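Local coordinates for protein putative 6-phosphogluconolactonase (Neisseria gonorrhoeae, PDB 3LHI) that probably hydrolyses 6-phosphogluconolactone to 6-phosphogluconate, the second step in the oxidative stage of the pentose phosphate pathway, at residues G83-E87 against Y88-N92. Residues are numbered along the deposited sequence; the frame is centred on the assembly and turned at random.
With EDO (1,2-ethanediol), chain C.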
ATOM      1  N   GLY A  83      -7.693  -1.081 -11.122  1.00  9.77           N
ATOM      2  CA  GLY A  83      -8.380  -2.221 -11.727  1.00 11.14           C
ATOM      3  C   GLY A  83      -8.226  -3.508 -10.930  1.00 10.27           C
ATOM      4  O   GLY A  83      -9.163  -4.278 -10.775  1.00 10.82           O
ATOM      5  N   LEU A  84      -7.020  -3.721 -10.422  0.50 10.87           N
ATOM      6  CA  LEU A  84      -6.704  -4.865  -9.558  0.50 10.49           C
ATOM      7  C   LEU A  84      -7.664  -4.910  -8.404  0.50  9.35           C
ATOM      8  O   LEU A  84      -8.346  -5.922  -8.226  0.50 10.20           O
ATOM      9  CB  LEU A  84      -5.265  -4.790  -9.017  0.50 11.10           C
ATOM     10  CG  LEU A  84      -4.892  -5.880  -8.028  0.50 12.41           C
ATOM     11  CD1 LEU A  84      -4.521  -7.150  -8.820  0.50 15.89           C
ATOM     12  CD2 LEU A  84      -3.750  -5.321  -7.099  0.50 14.38           C
ATOM     13  N   VAL A  85      -7.694  -3.816  -7.623  1.00 10.12           N
ATOM     14  CA  VAL A  85      -8.479  -3.721  -6.428  1.00 11.05           C
ATOM     15  C   VAL A  85      -9.988  -3.866  -6.733  1.00 10.69           C
ATOM     16  O   VAL A  85     -10.729  -4.518  -5.975  1.00 10.84           O
ATOM     17  CB  VAL A  85      -8.134  -2.443  -5.650  1.00 12.63           C
ATOM     18  CG1 VAL A  85      -9.102  -2.182  -4.509  1.00 20.58           C
ATOM     19  CG2 VAL A  85      -6.695  -2.548  -5.127  1.00 14.25           C
ATOM     20  N   ARG A  86     -10.442  -3.307  -7.836  1.00 10.48           N
ATOM     21  CA  ARG A  86     -11.823  -3.474  -8.236  1.00 10.89           C
ATOM     22  C   ARG A  86     -12.127  -4.947  -8.524  1.00 11.95           C
ATOM     23  O   ARG A  86     -13.196  -5.417  -8.161  1.00 15.24           O
ATOM     24  CB  ARG A  86     -12.146  -2.589  -9.411  1.00 10.57           C
ATOM     25  CG  ARG A  86     -12.351  -1.151  -8.956  1.00 12.78           C
ATOM     26  CD  ARG A  86     -12.430  -0.182 -10.144  1.00 12.92           C
ATOM     27  NE  ARG A  86     -12.784   1.149  -9.680  1.00 12.30           N
ATOM     28  CZ  ARG A  86     -12.732   2.239 -10.425  1.00 13.80           C
ATOM     29  NH1 ARG A  86     -12.262   2.189 -11.633  1.00 13.42           N
ATOM     30  NH2 ARG A  86     -13.172   3.400  -9.926  1.00 15.76           N
ATOM     31  N   GLU A  87     -11.196  -5.658  -9.130  1.00 10.28           N
ATOM     32  CA  GLU A  87     -11.431  -7.064  -9.505  1.00 11.30           C
ATOM     33  C   GLU A  87     -11.477  -7.925  -8.238  1.00 11.80           C
ATOM     34  O   GLU A  87     -12.316  -8.820  -8.147  1.00 12.74           O
ATOM     35  CB  GLU A  87     -10.353  -7.567 -10.451  1.00 11.38           C
ATOM     36  CG  GLU A  87     -10.505  -9.048 -10.837  1.00 13.81           C
ATOM     37  CD  GLU A  87      -9.681  -9.517 -12.003  1.00 17.96           C
ATOM     38  OE1 GLU A  87      -8.782  -8.785 -12.478  1.00 18.27           O
ATOM     39  OE2 GLU A  87      -9.968 -10.639 -12.464  1.00 21.58           O
ATOM     40  N   TYR A  88     -10.564  -7.719  -7.296  1.00 10.75           N
ATOM     41  CA  TYR A  88     -10.363  -8.682  -6.241  1.00 10.61           C
ATOM     42  C   TYR A  88     -10.788  -8.285  -4.859  1.00 10.84           C
ATOM     43  O   TYR A  88     -10.957  -9.147  -4.019  1.00 12.65           O
ATOM     44  CB  TYR A  88      -8.908  -9.139  -6.248  1.00 11.03           C
ATOM     45  CG  TYR A  88      -8.410  -9.845  -7.505  1.00 11.99           C
ATOM     46  CD1 TYR A  88      -8.765 -11.154  -7.779  1.00 11.01           C
ATOM     47  CD2 TYR A  88      -7.526  -9.213  -8.372  1.00 12.35           C
ATOM     48  CE1 TYR A  88      -8.257 -11.801  -8.858  1.00 13.32           C
ATOM     49  CE2 TYR A  88      -7.019  -9.876  -9.459  1.00 11.84           C
ATOM     50  CZ  TYR A  88      -7.358 -11.185  -9.654  1.00 13.84           C
ATOM     51  OH  TYR A  88      -6.770 -11.838 -10.748  1.00 15.30           O
ATOM     52  N   LEU A  89     -10.895  -6.986  -4.580  1.00  9.42           N
ATOM     53  CA  LEU A  89     -11.258  -6.515  -3.244  1.00  9.62           C
ATOM     54  C   LEU A  89     -12.649  -5.898  -3.161  1.00 10.68           C
ATOM     55  O   LEU A  89     -13.346  -6.160  -2.195  1.00 10.79           O
ATOM     56  CB  LEU A  89     -10.197  -5.490  -2.761  1.00  9.58           C
ATOM     57  CG  LEU A  89     -10.447  -4.910  -1.335  1.00 10.52           C
ATOM     58  CD1 LEU A  89     -10.564  -5.985  -0.232  1.00 12.09           C
ATOM     59  CD2 LEU A  89      -9.281  -3.899  -1.007  1.00 12.98           C
ATOM     60  N   LEU A  90     -13.018  -5.063  -4.123  1.00  9.99           N
ATOM     61  CA  LEU A  90     -14.287  -4.317  -4.030  1.00 10.33           C
ATOM     62  C   LEU A  90     -15.434  -5.173  -4.554  1.00 10.57           C
ATOM     63  O   LEU A  90     -16.012  -4.921  -5.611  1.00 11.75           O
ATOM     64  CB  LEU A  90     -14.198  -2.991  -4.756  1.00 10.88           C
ATOM     65  CG  LEU A  90     -13.087  -2.038  -4.272  1.00 11.47           C
ATOM     66  CD1 LEU A  90     -13.093  -0.773  -5.102  1.00 12.50           C
ATOM     67  CD2 LEU A  90     -13.164  -1.725  -2.772  1.00 13.82           C
ATOM     68  N   LYS A  91     -15.724  -6.188  -3.768  1.00 11.78           N
ATOM     69  CA  LYS A  91     -16.687  -7.257  -4.079  1.00 12.49           C
ATOM     70  C   LYS A  91     -17.117  -7.815  -2.749  1.00 11.04           C
ATOM     71  O   LYS A  91     -16.541  -7.550  -1.704  1.00 11.24           O
ATOM     72  CB  LYS A  91     -16.068  -8.331  -4.957  1.00 14.05           C
ATOM     73  CG  LYS A  91     -15.005  -9.086  -4.269  1.00 15.84           C
ATOM     74  CD  LYS A  91     -14.340 -10.117  -5.169  1.00 19.12           C
ATOM     75  CE  LYS A  91     -13.477 -11.062  -4.276  1.00 16.87           C
ATOM     76  NZ  LYS A  91     -12.321 -11.676  -4.948  1.00 21.43           N
ATOM     77  N   ASN A  92     -18.143  -8.696  -2.771  1.00 12.50           N
ATOM     78  CA  ASN A  92     -18.665  -9.263  -1.530  1.00 11.63           C
ATOM     79  C   ASN A  92     -19.049  -8.092  -0.585  1.00 10.05           C
ATOM     80  O   ASN A  92     -19.562  -7.092  -1.070  1.00 12.75           O
ATOM     81  CB  ASN A  92     -17.691 -10.260  -0.905  1.00 10.72           C
ATOM     82  CG  ASN A  92     -17.418 -11.452  -1.795  1.00 11.68           C
ATOM     83  OD1 ASN A  92     -18.338 -12.022  -2.391  1.00 13.38           O
ATOM     84  ND2 ASN A  92     -16.146 -11.839  -1.890  1.00 12.86           N
TER
HETATM   85  C1  EDO C 233      -6.308  -5.651 -14.365  1.00 32.80           C
HETATM   86  O1  EDO C 233      -5.374  -6.671 -14.840  1.00 32.09           O
HETATM   87  C2  EDO C 233      -7.360  -6.134 -13.349  1.00 30.08           C
HETATM   88  O2  EDO C 233      -6.815  -6.942 -12.284  1.00 23.69           O
HETATM   89  O   HOH W   1     -12.455 -11.650  -7.722  1.00 20.59           O
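Val85 O takes two backbone donors, the i+4 Leu89 N at 2.8 Å and the i+5 Leu90 N at 3.0 Å, an example of one way in which a helix can end. One residue earlier, Tyr88 N bonds to Leu84 O at 3.0 Å. The chain leaves through an inverse gamma turn centred on Leu90.

Two carbonyls of the last turn are met by Lys91. Its CG lies between the backbone N and carbonyl carbon (chi1 67°), and the extended chain beyond runs back to bring NZ 3.0 Å from Tyr88 O, donating from above the carbonyl plane; a water bridges the same ammonium to Glu87 O, and NZ also bonds to Asn51.

A carboxylate-on-ring stack and a CH-pi contact join Glu87 to Tyr88. The carboxylate lies nearly parallel to the ring, 9° between planes, while Glu87 CG sits 3.7 Å from the ring centroid, over the face. With that CG anti to the backbone N (chi1 178°), the acid runs alongside the tyrosine; Glu87 OE1 accepts from a 1,2-ethanediol, probably from the crystallisation liquor, and Tyr88 OH pairs with Arg44. Leu84 CD1 meets the ring at Tyr88 CD2.

Apolar contacts link Val85 to the residues after the helix: Val85 CG1 touches Leu89 CB at 3.9 Å and Leu90 CG at 4.0 Å. Val85 and Leu89 rest on strand 63-71, Leu90 packs between that strand and Trp99, and Leu84 and Tyr88 lean on Ile47. The end of helix 81-88 and the residues after it lie against helix 47-54 and strands 63-71 and 98-99.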